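Local coordinates for protein glycerol dehydrogenase (Schizosaccharomyces pombe, PDB 1TA9) that oxidises glycerol to dihydroxyacetone with NAD(+), probably as a zinc-dependent enzyme, and so serves the assimilation of glycerol, at residues 222-227 and 432-437; 273-278 and 363-368; 321-326 and 384-389; 344-349 and 415-420; 360-363 and 368-371. All blocks are in the same frame, centred on the assembly; numbering follows the deposited sequence.

Contact 1: residues 222-227 and 432-437; sequences PVRFLI and ERFRLP
R224, near the start of helix 223-245, sends its guanidinium group across to F434, L436 and P437 in the extended tail that follows helix 407-428. F434 is the first residue of 432-437 to touch it. Its ring presents an edge to the arginine, with NH2 of R224 near the ring plane and 4.3 Å from CZ of F434. Two residues on, the CD1 methyl of L436 lies 4.1 Å from NH2 of R224, meeting the guanidinium obliquely. P437 makes the main contact: its ring sits over one guanidinium face, CD of P437 standing 3.6 Å above the plane over its centre, while CG of P437 comes within 3.4 Å of NH1 of R224. A compact, rigid proline ring with no N-H of its own suits this place, since it can lie over a planar cation without competing for its N-H groups. The arginine reaches this far because CG is anti to the backbone N (chi1 180°) and the chain stays extended to NE. E335 forms a salt bridge with NE, R330 O accepts from NH2, and S439 O and S442 O accept from NH1. A leucine here would probably leave E335 without its counter-charge and those three carbonyls without their donor. Apolar groups thus pack on the buried cation, while its N-H groups are used by E335 and by three backbone oxygens.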
# COMPACT_ATOMS: atom_id res chain seq x y z
N PRO B 222 -40.05 -15.88 8.76
CA PRO B 222 -39.20 -16.74 7.93
C PRO B 222 -38.05 -15.91 7.36
O PRO B 222 -38.26 -14.80 6.87
CB PRO B 222 -40.15 -17.22 6.84
CG PRO B 222 -41.46 -17.30 7.58
CD PRO B 222 -41.47 -16.01 8.36
N VAL B 223 -36.84 -16.45 7.41
CA VAL B 223 -35.67 -15.73 6.92
C VAL B 223 -35.74 -15.33 5.44
O VAL B 223 -35.01 -14.44 5.00
CB VAL B 223 -34.37 -16.52 7.21
CG1 VAL B 223 -34.32 -17.78 6.36
CG2 VAL B 223 -33.15 -15.64 6.98
N ARG B 224 -36.62 -15.95 4.67
CA ARG B 224 -36.75 -15.58 3.26
C ARG B 224 -37.14 -14.09 3.19
O ARG B 224 -36.71 -13.38 2.28
CB ARG B 224 -37.83 -16.43 2.57
CG ARG B 224 -38.01 -16.09 1.10
CD ARG B 224 -39.24 -16.76 0.47
NE ARG B 224 -39.42 -16.31 -0.91
CZ ARG B 224 -40.51 -16.53 -1.64
NH1 ARG B 224 -41.54 -17.20 -1.13
NH2 ARG B 224 -40.57 -16.08 -2.89
N PHE B 225 -37.93 -13.63 4.15
CA PHE B 225 -38.35 -12.22 4.17
C PHE B 225 -37.17 -11.26 4.36
O PHE B 225 -37.07 -10.25 3.67
CB PHE B 225 -39.37 -12.00 5.30
CG PHE B 225 -40.74 -12.53 4.99
CD1 PHE B 225 -41.59 -11.84 4.14
CD2 PHE B 225 -41.17 -13.74 5.54
CE1 PHE B 225 -42.86 -12.34 3.83
CE2 PHE B 225 -42.43 -14.25 5.24
CZ PHE B 225 -43.28 -13.55 4.38
N LEU B 226 -36.29 -11.58 5.31
CA LEU B 226 -35.13 -10.74 5.57
C LEU B 226 -34.25 -10.68 4.33
O LEU B 226 -33.74 -9.62 3.96
CB LEU B 226 -34.31 -11.29 6.74
CG LEU B 226 -33.02 -10.52 7.08
CD1 LEU B 226 -33.39 -9.17 7.68
CD2 LEU B 226 -32.17 -11.31 8.06
N ILE B 227 -34.06 -11.84 3.69
CA ILE B 227 -33.24 -11.93 2.50
C ILE B 227 -33.82 -11.07 1.38
O ILE B 227 -33.07 -10.44 0.62
CB ILE B 227 -33.10 -13.40 2.05
CG1 ILE B 227 -32.27 -14.15 3.08
CG2 ILE B 227 -32.44 -13.47 0.67
CD1 ILE B 227 -32.21 -15.66 2.90
N GLU B 432 -25.05 -24.01 -4.14
CA GLU B 432 -26.27 -23.50 -3.53
C GLU B 432 -27.16 -22.84 -4.59
O GLU B 432 -26.67 -22.17 -5.50
CB GLU B 432 -25.90 -22.49 -2.43
CG GLU B 432 -27.07 -21.95 -1.61
CD GLU B 432 -26.61 -21.14 -0.39
OE1 GLU B 432 -27.45 -20.46 0.24
OE2 GLU B 432 -25.40 -21.19 -0.06
N ARG B 433 -28.47 -23.03 -4.48
CA ARG B 433 -29.42 -22.47 -5.44
C ARG B 433 -30.71 -22.03 -4.77
O ARG B 433 -31.19 -22.69 -3.84
CB ARG B 433 -29.77 -23.50 -6.51
CG ARG B 433 -28.60 -23.98 -7.37
CD ARG B 433 -28.29 -22.98 -8.48
NE ARG B 433 -27.32 -23.53 -9.42
CZ ARG B 433 -26.02 -23.69 -9.17
NH1 ARG B 433 -25.53 -23.33 -7.99
NH2 ARG B 433 -25.23 -24.22 -10.08
N PHE B 434 -31.27 -20.92 -5.23
CA PHE B 434 -32.54 -20.42 -4.71
C PHE B 434 -33.60 -21.22 -5.45
O PHE B 434 -33.55 -21.34 -6.68
CB PHE B 434 -32.71 -18.94 -5.04
CG PHE B 434 -34.09 -18.40 -4.76
CD1 PHE B 434 -34.43 -17.91 -3.51
CD2 PHE B 434 -35.05 -18.39 -5.77
CE1 PHE B 434 -35.71 -17.39 -3.26
CE2 PHE B 434 -36.33 -17.88 -5.53
CZ PHE B 434 -36.66 -17.38 -4.28
N ARG B 435 -34.55 -21.77 -4.70
CA ARG B 435 -35.64 -22.55 -5.30
C ARG B 435 -36.94 -21.83 -4.95
O ARG B 435 -37.27 -21.67 -3.78
CB ARG B 435 -35.64 -23.98 -4.75
CG ARG B 435 -34.34 -24.75 -4.96
CD ARG B 435 -33.99 -24.88 -6.44
NE ARG B 435 -32.84 -25.76 -6.66
CZ ARG B 435 -32.32 -26.02 -7.86
NH1 ARG B 435 -32.84 -25.48 -8.95
NH2 ARG B 435 -31.27 -26.83 -7.97
N LEU B 436 -37.66 -21.38 -5.97
CA LEU B 436 -38.90 -20.63 -5.80
C LEU B 436 -40.01 -21.37 -5.05
O LEU B 436 -40.48 -22.42 -5.50
CB LEU B 436 -39.41 -20.18 -7.18
CG LEU B 436 -40.60 -19.23 -7.24
CD1 LEU B 436 -40.22 -17.90 -6.58
CD2 LEU B 436 -40.99 -19.00 -8.70
N PRO B 437 -40.44 -20.83 -3.90
CA PRO B 437 -41.51 -21.44 -3.09
C PRO B 437 -42.88 -21.33 -3.78
O PRO B 437 -43.02 -20.63 -4.79
CB PRO B 437 -41.45 -20.66 -1.79
CG PRO B 437 -40.01 -20.22 -1.71
CD PRO B 437 -39.76 -19.78 -3.13

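Contact 2: residues 273-278 and 363-368; sequences KYALSA and AKCHLP
L276 and C365 bring the backbones nearest, with 6.2 Å between their CA atoms, where a kinked stretch of helix 258-284 passes the C-terminal end of helix 352-364. The kink falls where the N atoms of L276 and S277 lack bonds to the preceding turn. So close an approach favours small groups where the chains come nearest, and A275 and C365 supply them. The CB methyl of A275 points at the other segment and meets SG of C365 at 4.1 Å, an apolar contact between two small side chains. The thiol stands beside its own backbone N (chi1 -69°), which turns SG to the A275 methyl. On the more open flank, L276 lays CD1 4.4 Å from the backbone O of K364; the lysine chain starts toward the helix, but its extended methylenes carry the ammonium away toward solvent. The helix end facing this packing is a Schellman motif. H366 takes a positive phi of 73°, its N bonds to A363 O at 3.0 Å, and L367 N reaches back to M362 O at 3.0 Å, so two carbonyls of the last turn, those of M362 and A363, are occupied. L367 then turns its side chain inward onto I227 and L234 of helix 223-245. H366 bonds through ND1 to OE1 of E432. The outer face of segment 273-278 belongs to a subunit contact: Y274 OH bonds to D349 O of a neighbouring subunit, and L276 packs on L352 of that same subunit.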
# COMPACT_ATOMS: atom_id res chain seq x y z
N LYS B 273 -20.83 -6.03 5.92
CA LYS B 273 -20.33 -6.52 7.20
C LYS B 273 -21.26 -7.50 7.90
O LYS B 273 -20.81 -8.51 8.45
CB LYS B 273 -20.08 -5.36 8.16
CG LYS B 273 -18.95 -4.42 7.79
CD LYS B 273 -18.89 -3.28 8.81
CE LYS B 273 -17.76 -2.30 8.51
NZ LYS B 273 -17.75 -1.19 9.51
N TYR B 274 -22.56 -7.23 7.86
CA TYR B 274 -23.52 -8.04 8.61
C TYR B 274 -24.63 -8.83 7.91
O TYR B 274 -25.37 -9.53 8.58
CB TYR B 274 -24.17 -7.13 9.65
CG TYR B 274 -23.16 -6.42 10.53
CD1 TYR B 274 -22.47 -7.11 11.52
CD2 TYR B 274 -22.88 -5.06 10.35
CE1 TYR B 274 -21.52 -6.47 12.32
CE2 TYR B 274 -21.93 -4.41 11.14
CZ TYR B 274 -21.25 -5.13 12.12
OH TYR B 274 -20.32 -4.51 12.93
N ALA B 275 -24.76 -8.73 6.59
CA ALA B 275 -25.84 -9.46 5.93
C ALA B 275 -25.90 -10.96 6.24
O ALA B 275 -26.96 -11.48 6.62
CB ALA B 275 -25.77 -9.24 4.42
N LEU B 276 -24.78 -11.66 6.07
CA LEU B 276 -24.78 -13.10 6.33
C LEU B 276 -24.96 -13.45 7.80
O LEU B 276 -25.59 -14.45 8.13
CB LEU B 276 -23.49 -13.75 5.80
CG LEU B 276 -23.35 -15.25 6.09
CD1 LEU B 276 -24.63 -16.00 5.71
CD2 LEU B 276 -22.15 -15.80 5.33
N SER B 277 -24.40 -12.64 8.70
CA SER B 277 -24.55 -12.93 10.12
C SER B 277 -26.00 -12.67 10.55
O SER B 277 -26.53 -13.35 11.43
CB SER B 277 -23.56 -12.12 10.98
OG SER B 277 -23.46 -10.76 10.57
N ALA B 278 -26.66 -11.70 9.92
CA ALA B 278 -28.07 -11.41 10.22
C ALA B 278 -28.91 -12.57 9.71
O ALA B 278 -29.87 -13.00 10.36
CB ALA B 278 -28.50 -10.12 9.54
N ALA B 363 -25.50 -14.52 -4.07
CA ALA B 363 -25.59 -15.97 -3.98
C ALA B 363 -25.40 -16.44 -2.53
O ALA B 363 -26.11 -17.33 -2.07
CB ALA B 363 -24.55 -16.62 -4.88
N LYS B 364 -24.45 -15.84 -1.82
CA LYS B 364 -24.20 -16.23 -0.43
C LYS B 364 -25.40 -15.92 0.46
O LYS B 364 -25.63 -16.59 1.46
CB LYS B 364 -22.96 -15.52 0.11
CG LYS B 364 -21.69 -15.84 -0.66
CD LYS B 364 -20.48 -15.09 -0.11
CE LYS B 364 -19.24 -15.40 -0.94
NZ LYS B 364 -18.02 -14.72 -0.40
N CYS B 365 -26.16 -14.90 0.08
CA CYS B 365 -27.35 -14.49 0.83
C CYS B 365 -28.58 -15.28 0.42
O CYS B 365 -29.67 -15.07 0.95
CB CYS B 365 -27.62 -12.99 0.62
SG CYS B 365 -26.39 -11.90 1.36
N HIS B 366 -28.40 -16.18 -0.55
CA HIS B 366 -29.48 -17.03 -1.06
C HIS B 366 -30.49 -16.28 -1.92
O HIS B 366 -31.69 -16.56 -1.89
CB HIS B 366 -30.22 -17.72 0.10
CG HIS B 366 -30.90 -18.99 -0.30
ND1 HIS B 366 -30.20 -20.16 -0.54
CD2 HIS B 366 -32.21 -19.29 -0.51
CE1 HIS B 366 -31.05 -21.12 -0.87
NE2 HIS B 366 -32.27 -20.61 -0.86
N LEU B 367 -30.00 -15.31 -2.69
CA LEU B 367 -30.84 -14.55 -3.61
C LEU B 367 -30.65 -15.17 -4.99
O LEU B 367 -29.55 -15.62 -5.33
CB LEU B 367 -30.40 -13.08 -3.64
CG LEU B 367 -30.83 -12.24 -2.43
CD1 LEU B 367 -30.01 -10.95 -2.36
CD2 LEU B 367 -32.32 -11.91 -2.56
N PRO B 368 -31.71 -15.21 -5.80
CA PRO B 368 -31.60 -15.79 -7.15
C PRO B 368 -30.79 -14.90 -8.08
O PRO B 368 -31.01 -13.69 -8.14
CB PRO B 368 -33.06 -15.91 -7.58
CG PRO B 368 -33.70 -14.73 -6.92
CD PRO B 368 -33.09 -14.76 -5.53

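Contact 3: residues 321-326 and 384-389; sequences MTAIHG and LLMVGR
V387 faces M321 and I324 with a different methyl for each. Its CG1 is anti to the backbone N (chi1 172°) and touches the main chain of helix 313-322, 3.6 Å from N of M321; CG2 lies 3.5 Å from CG1 of I324, tighter than ordinary van der Waals contact. The isoleucine meets it at a slant: its CG1 stands beside its own backbone N (chi1 -64°) with CD1 extended beyond, 3.8 Å from CG2 of V387. A beta-branched valine suits a gap where the CA atoms of M321 and V387 are 5.7 Å apart, being short but wide. On the outer side the M386 chain bends at chi3 (-84°), leaving SD 3.7 Å from the carbonyl O of A323 and 4.5 Å from CB of A323. A323 is small enough to let the thioether come this close to its carbonyl. An alanine in place of V387 would probably open a gap beside I324 and the M321 backbone. The end of helix 313-322, the helix of zinc ligand H315, and the turn after it pack against helix 381-391. The side-chain contacts are apolar, and V387 and M386 also press on backbone N and O atoms.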
# COMPACT_ATOMS: atom_id res chain seq x y z
N MET B 321 -40.29 -6.94 -15.21
CA MET B 321 -40.34 -8.38 -14.98
C MET B 321 -41.72 -8.87 -14.57
O MET B 321 -42.15 -9.95 -14.97
CB MET B 321 -39.35 -8.78 -13.88
CG MET B 321 -37.89 -8.70 -14.24
SD MET B 321 -36.86 -9.14 -12.81
CE MET B 321 -36.21 -7.55 -12.35
N THR B 322 -42.40 -8.08 -13.75
CA THR B 322 -43.73 -8.45 -13.29
C THR B 322 -44.65 -8.70 -14.47
O THR B 322 -45.62 -9.45 -14.36
CB THR B 322 -44.33 -7.36 -12.39
OG1 THR B 322 -44.67 -6.22 -13.19
CG2 THR B 322 -43.33 -6.94 -11.32
N ALA B 323 -44.35 -8.07 -15.60
CA ALA B 323 -45.16 -8.22 -16.80
C ALA B 323 -45.03 -9.62 -17.40
O ALA B 323 -45.80 -9.99 -18.28
CB ALA B 323 -44.77 -7.17 -17.83
N ILE B 324 -44.05 -10.38 -16.93
CA ILE B 324 -43.85 -11.74 -17.42
C ILE B 324 -44.95 -12.64 -16.87
O ILE B 324 -45.44 -13.54 -17.55
CB ILE B 324 -42.48 -12.30 -16.98
CG1 ILE B 324 -41.35 -11.48 -17.62
CG2 ILE B 324 -42.36 -13.77 -17.37
CD1 ILE B 324 -39.96 -11.88 -17.14
N HIS B 325 -45.33 -12.38 -15.62
CA HIS B 325 -46.37 -13.16 -14.95
C HIS B 325 -45.92 -14.61 -14.81
O HIS B 325 -44.73 -14.88 -14.61
CB HIS B 325 -47.69 -13.06 -15.73
CG HIS B 325 -48.25 -11.67 -15.78
ND1 HIS B 325 -48.65 -10.99 -14.65
CD2 HIS B 325 -48.45 -10.83 -16.82
CE1 HIS B 325 -49.08 -9.79 -14.99
NE2 HIS B 325 -48.96 -9.66 -16.30
N GLY B 326 -46.85 -15.55 -14.93
CA GLY B 326 -46.48 -16.95 -14.77
C GLY B 326 -46.03 -17.14 -13.33
O GLY B 326 -46.70 -16.66 -12.41
N LEU B 384 -39.00 -11.11 -23.22
CA LEU B 384 -37.98 -10.22 -22.69
C LEU B 384 -38.06 -8.85 -23.35
O LEU B 384 -37.78 -7.84 -22.72
CB LEU B 384 -36.59 -10.82 -22.86
CG LEU B 384 -36.37 -12.08 -22.02
CD1 LEU B 384 -34.94 -12.57 -22.20
CD2 LEU B 384 -36.65 -11.78 -20.55
N LEU B 385 -38.45 -8.81 -24.62
CA LEU B 385 -38.59 -7.54 -25.32
C LEU B 385 -39.76 -6.79 -24.70
O LEU B 385 -39.76 -5.56 -24.62
CB LEU B 385 -38.83 -7.75 -26.81
CG LEU B 385 -37.59 -8.12 -27.63
CD1 LEU B 385 -37.99 -8.37 -29.07
CD2 LEU B 385 -36.57 -6.99 -27.55
N MET B 386 -40.76 -7.56 -24.27
CA MET B 386 -41.93 -7.00 -23.62
C MET B 386 -41.50 -6.37 -22.30
O MET B 386 -42.00 -5.32 -21.91
CB MET B 386 -42.96 -8.11 -23.37
CG MET B 386 -44.11 -7.71 -22.46
SD MET B 386 -45.01 -9.15 -21.83
CE MET B 386 -46.13 -9.47 -23.17
N VAL B 387 -40.57 -7.03 -21.60
CA VAL B 387 -40.09 -6.50 -20.34
C VAL B 387 -39.30 -5.22 -20.62
O VAL B 387 -39.42 -4.24 -19.88
CB VAL B 387 -39.16 -7.50 -19.61
CG1 VAL B 387 -38.53 -6.84 -18.39
CG2 VAL B 387 -39.97 -8.72 -19.17
N GLY B 388 -38.52 -5.24 -21.69
CA GLY B 388 -37.73 -4.08 -22.06
C GLY B 388 -38.61 -2.88 -22.32
O GLY B 388 -38.32 -1.77 -21.87
N ARG B 389 -39.70 -3.10 -23.06
CA ARG B 389 -40.62 -2.02 -23.36
C ARG B 389 -41.25 -1.49 -22.07
O ARG B 389 -41.38 -0.28 -21.88
CB ARG B 389 -41.71 -2.49 -24.33
CG ARG B 389 -41.24 -2.67 -25.77
CD ARG B 389 -42.42 -2.80 -26.73
NE ARG B 389 -43.11 -4.08 -26.62
CZ ARG B 389 -42.69 -5.20 -27.19
NH1 ARG B 389 -41.59 -5.20 -27.93
NH2 ARG B 389 -43.37 -6.33 -27.02

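Contact 4: residues 344-349 and 415-420; sequences QVVLED and KAVDSY
V346 is the centre of this contact, its two methyls dividing three partners on helix 407-428 between them. CG2 presses against CG2 of V417 at 3.5 Å and lies 4.0 Å from CE2 of the Y420 ring, which it approaches obliquely. CG1, anti to the backbone N (chi1 175°), takes the CB methyl of A416 at 4.0 Å. The small alanine lets the helices approach to 7.0 Å between CA of V346 and CA of V417, while the valines fill the width. In the next shell, Y420 is braced by an edge-to-face contact with F355 of helix 352-364, and V417 also packs on F355. On the far side of helix 333-347, Q344 NE2 bonds to OE2 of E348 one turn later, at 2.7 Å and nearly straight (168°), before a Schellman motif with positive phi at D349 ends the helix. Farther out lies a neighbouring subunit: its R284 forms a salt bridge with D418 OD2, and its N293 donates to D349 OD1. Between the two segments only hydrocarbon meets, and the polar groups around it are used within helices, by other parts of the chain and at the subunit interface.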
# COMPACT_ATOMS: atom_id res chain seq x y z
N GLN B 344 -28.73 -3.96 -13.99
CA GLN B 344 -28.24 -2.59 -14.07
C GLN B 344 -26.71 -2.59 -14.16
O GLN B 344 -26.12 -1.74 -14.82
CB GLN B 344 -28.66 -1.74 -12.86
CG GLN B 344 -28.11 -0.30 -12.97
CD GLN B 344 -28.77 0.69 -12.03
OE1 GLN B 344 -29.95 0.57 -11.70
NE2 GLN B 344 -28.01 1.70 -11.61
N VAL B 345 -26.08 -3.56 -13.50
CA VAL B 345 -24.63 -3.67 -13.52
C VAL B 345 -24.15 -3.96 -14.94
O VAL B 345 -23.09 -3.49 -15.35
CB VAL B 345 -24.15 -4.79 -12.56
CG1 VAL B 345 -22.72 -5.18 -12.86
CG2 VAL B 345 -24.27 -4.30 -11.12
N VAL B 346 -24.94 -4.73 -15.68
CA VAL B 346 -24.60 -5.04 -17.05
C VAL B 346 -24.79 -3.78 -17.90
O VAL B 346 -23.95 -3.45 -18.74
CB VAL B 346 -25.49 -6.18 -17.60
CG1 VAL B 346 -25.21 -6.41 -19.08
CG2 VAL B 346 -25.22 -7.46 -16.81
N LEU B 347 -25.88 -3.05 -17.65
CA LEU B 347 -26.15 -1.82 -18.39
C LEU B 347 -25.11 -0.75 -18.07
O LEU B 347 -24.80 0.10 -18.92
CB LEU B 347 -27.56 -1.31 -18.07
CG LEU B 347 -28.71 -2.21 -18.54
CD1 LEU B 347 -30.05 -1.62 -18.11
CD2 LEU B 347 -28.67 -2.35 -20.06
N GLU B 348 -24.58 -0.77 -16.85
CA GLU B 348 -23.56 0.20 -16.47
C GLU B 348 -22.17 -0.21 -16.97
O GLU B 348 -21.20 0.53 -16.83
CB GLU B 348 -23.53 0.39 -14.95
CG GLU B 348 -24.68 1.24 -14.41
CD GLU B 348 -24.45 1.67 -12.98
OE1 GLU B 348 -23.31 2.07 -12.66
OE2 GLU B 348 -25.39 1.61 -12.17
N ASP B 349 -22.09 -1.40 -17.56
CA ASP B 349 -20.84 -1.90 -18.13
C ASP B 349 -19.71 -2.14 -17.12
O ASP B 349 -18.55 -1.82 -17.40
CB ASP B 349 -20.35 -0.94 -19.22
CG ASP B 349 -19.44 -1.62 -20.24
OD1 ASP B 349 -18.54 -0.94 -20.77
OD2 ASP B 349 -19.64 -2.82 -20.52
N LYS B 415 -30.53 -11.45 -20.24
CA LYS B 415 -29.95 -12.73 -20.60
C LYS B 415 -28.46 -12.77 -20.26
O LYS B 415 -27.94 -13.82 -19.88
CB LYS B 415 -30.15 -13.02 -22.09
CG LYS B 415 -31.58 -13.42 -22.43
CD LYS B 415 -31.77 -13.74 -23.91
CE LYS B 415 -31.77 -12.47 -24.75
NZ LYS B 415 -32.14 -12.76 -26.18
N ALA B 416 -27.79 -11.64 -20.38
CA ALA B 416 -26.37 -11.57 -20.07
C ALA B 416 -26.15 -11.90 -18.60
O ALA B 416 -25.24 -12.66 -18.26
CB ALA B 416 -25.82 -10.18 -20.39
N VAL B 417 -26.98 -11.34 -17.72
CA VAL B 417 -26.85 -11.63 -16.30
C VAL B 417 -26.91 -13.15 -16.09
O VAL B 417 -26.08 -13.72 -15.39
CB VAL B 417 -27.99 -10.97 -15.48
CG1 VAL B 417 -27.97 -11.49 -14.05
CG2 VAL B 417 -27.83 -9.45 -15.49
N ASP B 418 -27.88 -13.79 -16.73
CA ASP B 418 -28.04 -15.23 -16.60
C ASP B 418 -26.77 -15.99 -16.99
O ASP B 418 -26.33 -16.88 -16.27
CB ASP B 418 -29.21 -15.71 -17.45
CG ASP B 418 -29.50 -17.18 -17.28
OD1 ASP B 418 -29.82 -17.60 -16.14
OD2 ASP B 418 -29.40 -17.92 -18.28
N SER B 419 -26.18 -15.64 -18.14
CA SER B 419 -24.96 -16.31 -18.58
C SER B 419 -23.77 -16.01 -17.66
O SER B 419 -22.96 -16.89 -17.37
CB SER B 419 -24.62 -15.89 -20.01
OG SER B 419 -25.60 -16.35 -20.93
N TYR B 420 -23.65 -14.76 -17.23
CA TYR B 420 -22.55 -14.37 -16.34
C TYR B 420 -22.63 -15.15 -15.03
O TYR B 420 -21.63 -15.68 -14.54
CB TYR B 420 -22.62 -12.86 -16.01
CG TYR B 420 -22.31 -11.89 -17.14
CD1 TYR B 420 -22.12 -12.33 -18.45
CD2 TYR B 420 -22.26 -10.52 -16.89
CE1 TYR B 420 -21.87 -11.41 -19.50
CE2 TYR B 420 -22.02 -9.60 -17.92
CZ TYR B 420 -21.83 -10.04 -19.21
OH TYR B 420 -21.61 -9.12 -20.21

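Contact 5: residues 360-363 and 368-371; sequences SFMA and PITL
I369 carries most of this contact, folding back from the loop after helix 352-364 onto M362 and A363 of that helix. Its two branches divide the work: CG2 meets CB of M362 at 3.9 Å, and CD1, at the end of the other branch, lies 4.2 Å from CB of A363. The longer branch reaches the alanine because CG1 sits between the backbone N and the carbonyl carbon (chi1 60°), a crowded rotamer, with CD1 extended beyond it. M362 touches with its root only; from CB its chain runs out straight, away from I369, to pack on T341 and L342 of helix 333-347. Isoleucine, branched at CB, suits a site where one residue must fill two directions, and A363 is small enough to let CD1 settle. In the turn between them, the hydrophobic contact that goes with a Schellman motif places L367 on M362, and I369 continues that apolar patch. Its backbone is held too, I369 N by E373 OE2 and I369 O by S421 OG. T370 follows at the N-cap position of helix 371-374, with OG1 capping a backbone N of the first turn. The segments thus form a short connection between two helices, a Schellman motif closing the first and an N-cap opening the second, in the all-helical half of an iron-containing alcohol dehydrogenase-type fold; the M362 side chain lies about 12 Å from the bound zinc ion.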
# COMPACT_ATOMS: atom_id res chain seq x y z
N SER B 360 -21.75 -12.91 -6.42
CA SER B 360 -21.32 -13.89 -5.42
C SER B 360 -21.92 -13.55 -4.06
O SER B 360 -22.32 -14.44 -3.30
CB SER B 360 -19.79 -13.94 -5.32
OG SER B 360 -19.25 -12.66 -5.06
N PHE B 361 -21.97 -12.25 -3.74
CA PHE B 361 -22.54 -11.80 -2.48
C PHE B 361 -24.02 -12.17 -2.43
O PHE B 361 -24.51 -12.68 -1.41
CB PHE B 361 -22.41 -10.28 -2.33
CG PHE B 361 -22.88 -9.76 -0.99
CD1 PHE B 361 -22.07 -9.88 0.13
CD2 PHE B 361 -24.14 -9.18 -0.85
CE1 PHE B 361 -22.51 -9.43 1.39
CE2 PHE B 361 -24.59 -8.73 0.39
CZ PHE B 361 -23.77 -8.86 1.51
N MET B 362 -24.74 -11.91 -3.52
CA MET B 362 -26.15 -12.23 -3.58
C MET B 362 -26.36 -13.74 -3.42
O MET B 362 -27.27 -14.18 -2.71
CB MET B 362 -26.76 -11.77 -4.91
CG MET B 362 -26.88 -10.25 -5.04
SD MET B 362 -27.55 -9.77 -6.64
CE MET B 362 -27.67 -7.96 -6.45
N ALA B 363 -25.50 -14.52 -4.07
CA ALA B 363 -25.59 -15.97 -3.98
C ALA B 363 -25.40 -16.44 -2.53
O ALA B 363 -26.11 -17.33 -2.07
CB ALA B 363 -24.55 -16.62 -4.88
N PRO B 368 -31.71 -15.21 -5.80
CA PRO B 368 -31.60 -15.79 -7.15
C PRO B 368 -30.79 -14.90 -8.08
O PRO B 368 -31.01 -13.69 -8.14
CB PRO B 368 -33.06 -15.91 -7.58
CG PRO B 368 -33.70 -14.73 -6.92
CD PRO B 368 -33.09 -14.76 -5.53
N ILE B 369 -29.85 -15.50 -8.81
CA ILE B 369 -29.02 -14.75 -9.75
C ILE B 369 -29.10 -15.30 -11.16
O ILE B 369 -28.35 -14.88 -12.04
CB ILE B 369 -27.54 -14.72 -9.31
CG1 ILE B 369 -26.98 -16.15 -9.24
CG2 ILE B 369 -27.41 -14.01 -7.98
CD1 ILE B 369 -25.48 -16.20 -8.98
N THR B 370 -30.00 -16.25 -11.38
CA THR B 370 -30.18 -16.86 -12.69
C THR B 370 -31.66 -16.97 -13.02
O THR B 370 -32.50 -16.97 -12.12
CB THR B 370 -29.58 -18.28 -12.75
OG1 THR B 370 -30.19 -19.10 -11.75
CG2 THR B 370 -28.08 -18.23 -12.51
N LEU B 371 -31.98 -17.07 -14.31
CA LEU B 371 -33.36 -17.20 -14.75
C LEU B 371 -33.95 -18.50 -14.22
O LEU B 371 -35.15 -18.59 -13.92
CB LEU B 371 -33.43 -17.17 -16.28
CG LEU B 371 -33.05 -15.83 -16.93
CD1 LEU B 371 -32.91 -16.00 -18.44
CD2 LEU B 371 -34.12 -14.79 -16.60

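All five contacts lie in the helical part, after the parallel sheet of the part that probably binds NAD. Contact 1 spans the longest loop, joining helix 223-245 to the tail beyond helix 407-428, and the other four fall within it. Contacts 1, 2 and 5 cluster, centres 10 to 11 Å apart; contacts 2 and 5 share A363 and P368 and the end of helix 352-364. Contact 4 is 12 Å from contact 5, linked through D418 OD1 and L371 N, and 16 Å from contact 3, which stands 27 Å from contact 2. Segments of contacts 2, 3 and 4 alternate along the chain, so successive helices interlock into one bundle, partly near the metal site.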